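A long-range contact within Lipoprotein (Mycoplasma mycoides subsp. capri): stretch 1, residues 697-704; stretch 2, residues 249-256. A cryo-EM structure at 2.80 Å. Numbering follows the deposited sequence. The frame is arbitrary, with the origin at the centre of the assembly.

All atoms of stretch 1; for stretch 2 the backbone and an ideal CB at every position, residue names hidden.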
# COMPACT_ATOMS: atom_id res chain seq x y z
N PHE B 697 -15.55 22.86 -2.06
CA PHE B 697 -15.79 23.07 -0.64
C PHE B 697 -16.67 22.00 0.02
O PHE B 697 -17.54 21.40 -0.59
CB PHE B 697 -16.39 24.47 -0.48
CG PHE B 697 -15.59 25.62 -1.07
CD1 PHE B 697 -14.25 25.82 -0.70
CD2 PHE B 697 -16.21 26.51 -1.96
CE1 PHE B 697 -13.53 26.90 -1.23
CE2 PHE B 697 -15.51 27.62 -2.44
CZ PHE B 697 -14.17 27.80 -2.08
N SER B 698 -16.43 21.75 1.30
CA SER B 698 -17.10 20.77 2.14
C SER B 698 -18.41 21.28 2.75
O SER B 698 -18.47 22.39 3.28
CB SER B 698 -16.13 20.40 3.26
OG SER B 698 -16.63 19.34 4.03
N TYR B 699 -19.46 20.47 2.75
CA TYR B 699 -20.74 20.74 3.42
C TYR B 699 -20.69 20.29 4.90
O TYR B 699 -21.67 19.78 5.44
CB TYR B 699 -21.91 20.14 2.61
CG TYR B 699 -22.30 20.82 1.29
CD1 TYR B 699 -21.37 20.97 0.24
CD2 TYR B 699 -23.63 21.25 1.09
CE1 TYR B 699 -21.76 21.56 -0.98
CE2 TYR B 699 -24.03 21.81 -0.14
CZ TYR B 699 -23.09 21.97 -1.18
OH TYR B 699 -23.48 22.47 -2.37
N GLN B 700 -19.56 20.42 5.58
CA GLN B 700 -19.44 20.26 7.03
C GLN B 700 -20.06 21.46 7.78
O GLN B 700 -19.74 22.60 7.47
CB GLN B 700 -17.96 20.06 7.41
CG GLN B 700 -17.74 19.02 8.50
CD GLN B 700 -18.11 19.48 9.89
OE1 GLN B 700 -17.64 20.48 10.39
NE2 GLN B 700 -18.95 18.77 10.59
N ILE B 701 -20.94 21.22 8.76
CA ILE B 701 -21.60 22.30 9.51
C ILE B 701 -20.70 22.87 10.61
O ILE B 701 -20.67 24.07 10.83
CB ILE B 701 -22.94 21.80 10.09
CG1 ILE B 701 -23.95 21.38 9.00
CG2 ILE B 701 -23.58 22.81 11.05
CD1 ILE B 701 -24.53 22.50 8.16
N GLY B 702 -19.95 22.02 11.31
CA GLY B 702 -19.22 22.38 12.52
C GLY B 702 -18.17 23.46 12.32
O GLY B 702 -18.12 24.42 13.08
N TYR B 703 -17.32 23.32 11.30
CA TYR B 703 -16.28 24.30 10.99
C TYR B 703 -16.76 25.55 10.24
O TYR B 703 -16.06 26.56 10.25
CB TYR B 703 -15.17 23.59 10.20
CG TYR B 703 -14.32 22.61 10.98
CD1 TYR B 703 -13.68 23.04 12.15
CD2 TYR B 703 -14.10 21.31 10.50
CE1 TYR B 703 -12.84 22.17 12.86
CE2 TYR B 703 -13.25 20.44 11.21
CZ TYR B 703 -12.63 20.86 12.40
OH TYR B 703 -11.86 20.01 13.11
N ARG B 704 -17.92 25.51 9.57
CA ARG B 704 -18.41 26.64 8.76
C ARG B 704 -18.82 27.84 9.62
O ARG B 704 -19.63 27.72 10.53
CB ARG B 704 -19.58 26.17 7.90
CG ARG B 704 -19.94 27.14 6.76
CD ARG B 704 -21.33 26.87 6.20
NE ARG B 704 -21.54 25.46 5.87
CZ ARG B 704 -22.58 24.94 5.25
NH1 ARG B 704 -23.53 25.65 4.73
NH2 ARG B 704 -22.68 23.66 5.11
N UNK B 249 -17.10 17.03 18.40
CA UNK B 249 -16.91 16.21 17.20
C UNK B 249 -17.64 16.70 15.95
O UNK B 249 -18.44 17.63 15.99
CB UNK B 249 -17.36 14.78 17.50
N UNK B 250 -17.34 16.06 14.81
CA UNK B 250 -17.72 16.49 13.47
C UNK B 250 -17.94 15.29 12.52
O UNK B 250 -17.14 14.37 12.56
CB UNK B 250 -16.64 17.42 12.90
N UNK B 251 -18.91 15.38 11.60
CA UNK B 251 -19.13 14.54 10.38
C UNK B 251 -19.97 15.34 9.35
O UNK B 251 -20.39 16.45 9.69
CB UNK B 251 -19.84 13.23 10.74
N UNK B 252 -20.22 14.87 8.12
CA UNK B 252 -21.38 15.31 7.29
C UNK B 252 -21.79 14.30 6.21
O UNK B 252 -21.05 14.05 5.26
CB UNK B 252 -21.05 16.64 6.61
N UNK B 253 -23.00 13.74 6.33
CA UNK B 253 -23.55 12.69 5.48
C UNK B 253 -24.18 13.19 4.18
O UNK B 253 -25.30 12.80 3.85
CB UNK B 253 -24.60 11.90 6.27
N UNK B 254 -23.49 14.09 3.48
CA UNK B 254 -24.00 14.80 2.31
C UNK B 254 -22.95 15.18 1.25
O UNK B 254 -23.26 15.25 0.07
CB UNK B 254 -24.70 16.07 2.78
N UNK B 255 -21.69 15.43 1.63
CA UNK B 255 -20.64 15.83 0.65
C UNK B 255 -20.15 14.68 -0.24
O UNK B 255 -19.11 14.79 -0.89
CB UNK B 255 -19.44 16.42 1.40
N UNK B 256 -20.86 13.56 -0.25
CA UNK B 256 -20.35 12.25 -0.66
C UNK B 256 -21.24 11.67 -1.77
O UNK B 256 -20.85 11.68 -2.93
CB UNK B 256 -20.29 11.30 0.53

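At position 249 the ideal CB points away from stretch 1 and finds none of its atoms within 5.5 Å. Phi/psi of -77/172 suits almost any residue, so the contact sets no preference; the deposited residue is G249.

Position 250 has extended angles (-149/144) and a CB directed toward stretch 1, 3.5 Å from Q700 NE2 and 4.8 Å from Y703 CE2. Beyond it lie the bare CA of G702 and the ring of Y703, an arrangement suited to a long, flexible chain such as lysine, arginine, methionine or glutamine. The residue is K250. Its CD lies 3.8 Å from G702 CA, space that a side chain at 702 would contest: an ideal CB there would fall 2.4 Å from K250 CD, a clash. Farther out, K250 CE sits 3.6 Å from the Y703 ring centroid and 14° off the normal, a CH-pi contact over the face. K250 NZ follows at 4.6 Å from that centroid and 29° off the normal, giving an off-centre cation-pi interaction.

At 251 the CB points away, leaving the side chain loosely specified; phi/psi of -157/174 is compatible with beta-branched residues, among others. The visible contact is made by the backbone, and V251 fits: its O accepts a hydrogen bond from Q700 NE2 (2.9 Å, 169° at the hydrogen). Q700 OE1 meanwhile accepts from Y703 N at 3.0 Å, which helps hold the amide in place.

The CB at 252 points toward stretch 1, 3.4 Å from Y699 O and 4.0 Å from Q700 CA. So close an acceptor favours a short donor, serine or threonine, although alanine could also be accommodated. S252, with chi1 at 169° (t), donates from OG to Y699 O at 2.9 Å.

Position 253 faces away, with room for a CB. Its phi/psi of -83/46 does not demand glycine, so G253 could not have been deduced from this view.

At 254 the CB points toward stretch 1, 4.9 Å from Y699 CB, and the neighbouring aromatic ring invites leucine, methionine or another apolar chain. L254 places CD2 3.5 Å from Y699 CD2, approaching the ring obliquely.

The CB of 255 also points toward stretch 1, lying 4.3 Å from Y699 N and 4.8 Å from S698 OG. Polar or long aliphatic chains could run past that hydroxyl. K255 does so, with chi1 at 70° (p) and chi2 and chi3 both t; its CD comes 3.3 Å from S698 OG, while NZ is hydrogen-bonded elsewhere in the structure.

Position 256 is out of reach and unconstrained by stretch 1; it is I256.

Stretch 2 (249-256) GKVSGLKI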
# COMPACT_ATOMS: atom_id res chain seq x y z
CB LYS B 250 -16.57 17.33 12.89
CG LYS B 250 -15.91 18.47 13.68
CD LYS B 250 -16.70 19.77 13.76
CE LYS B 250 -15.84 20.92 14.28
NZ LYS B 250 -15.50 20.81 15.70
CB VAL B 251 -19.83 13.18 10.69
CG1 VAL B 251 -19.64 12.17 9.56
CG2 VAL B 251 -19.36 12.46 11.95
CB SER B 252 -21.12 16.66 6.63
OG SER B 252 -22.11 16.96 5.66
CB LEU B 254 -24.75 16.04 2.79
CG LEU B 254 -25.49 16.79 1.69
CD1 LEU B 254 -26.78 17.34 2.22
CD2 LEU B 254 -24.71 17.96 1.12
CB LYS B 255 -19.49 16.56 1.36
CG LYS B 255 -18.66 15.65 2.25
CD LYS B 255 -17.50 16.40 2.87
CE LYS B 255 -16.72 15.58 3.91
NZ LYS B 255 -17.43 15.51 5.22
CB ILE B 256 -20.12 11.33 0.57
CG1 ILE B 256 -19.27 12.05 1.64
CG2 ILE B 256 -19.44 10.04 0.12
CD1 ILE B 256 -18.96 11.26 2.91
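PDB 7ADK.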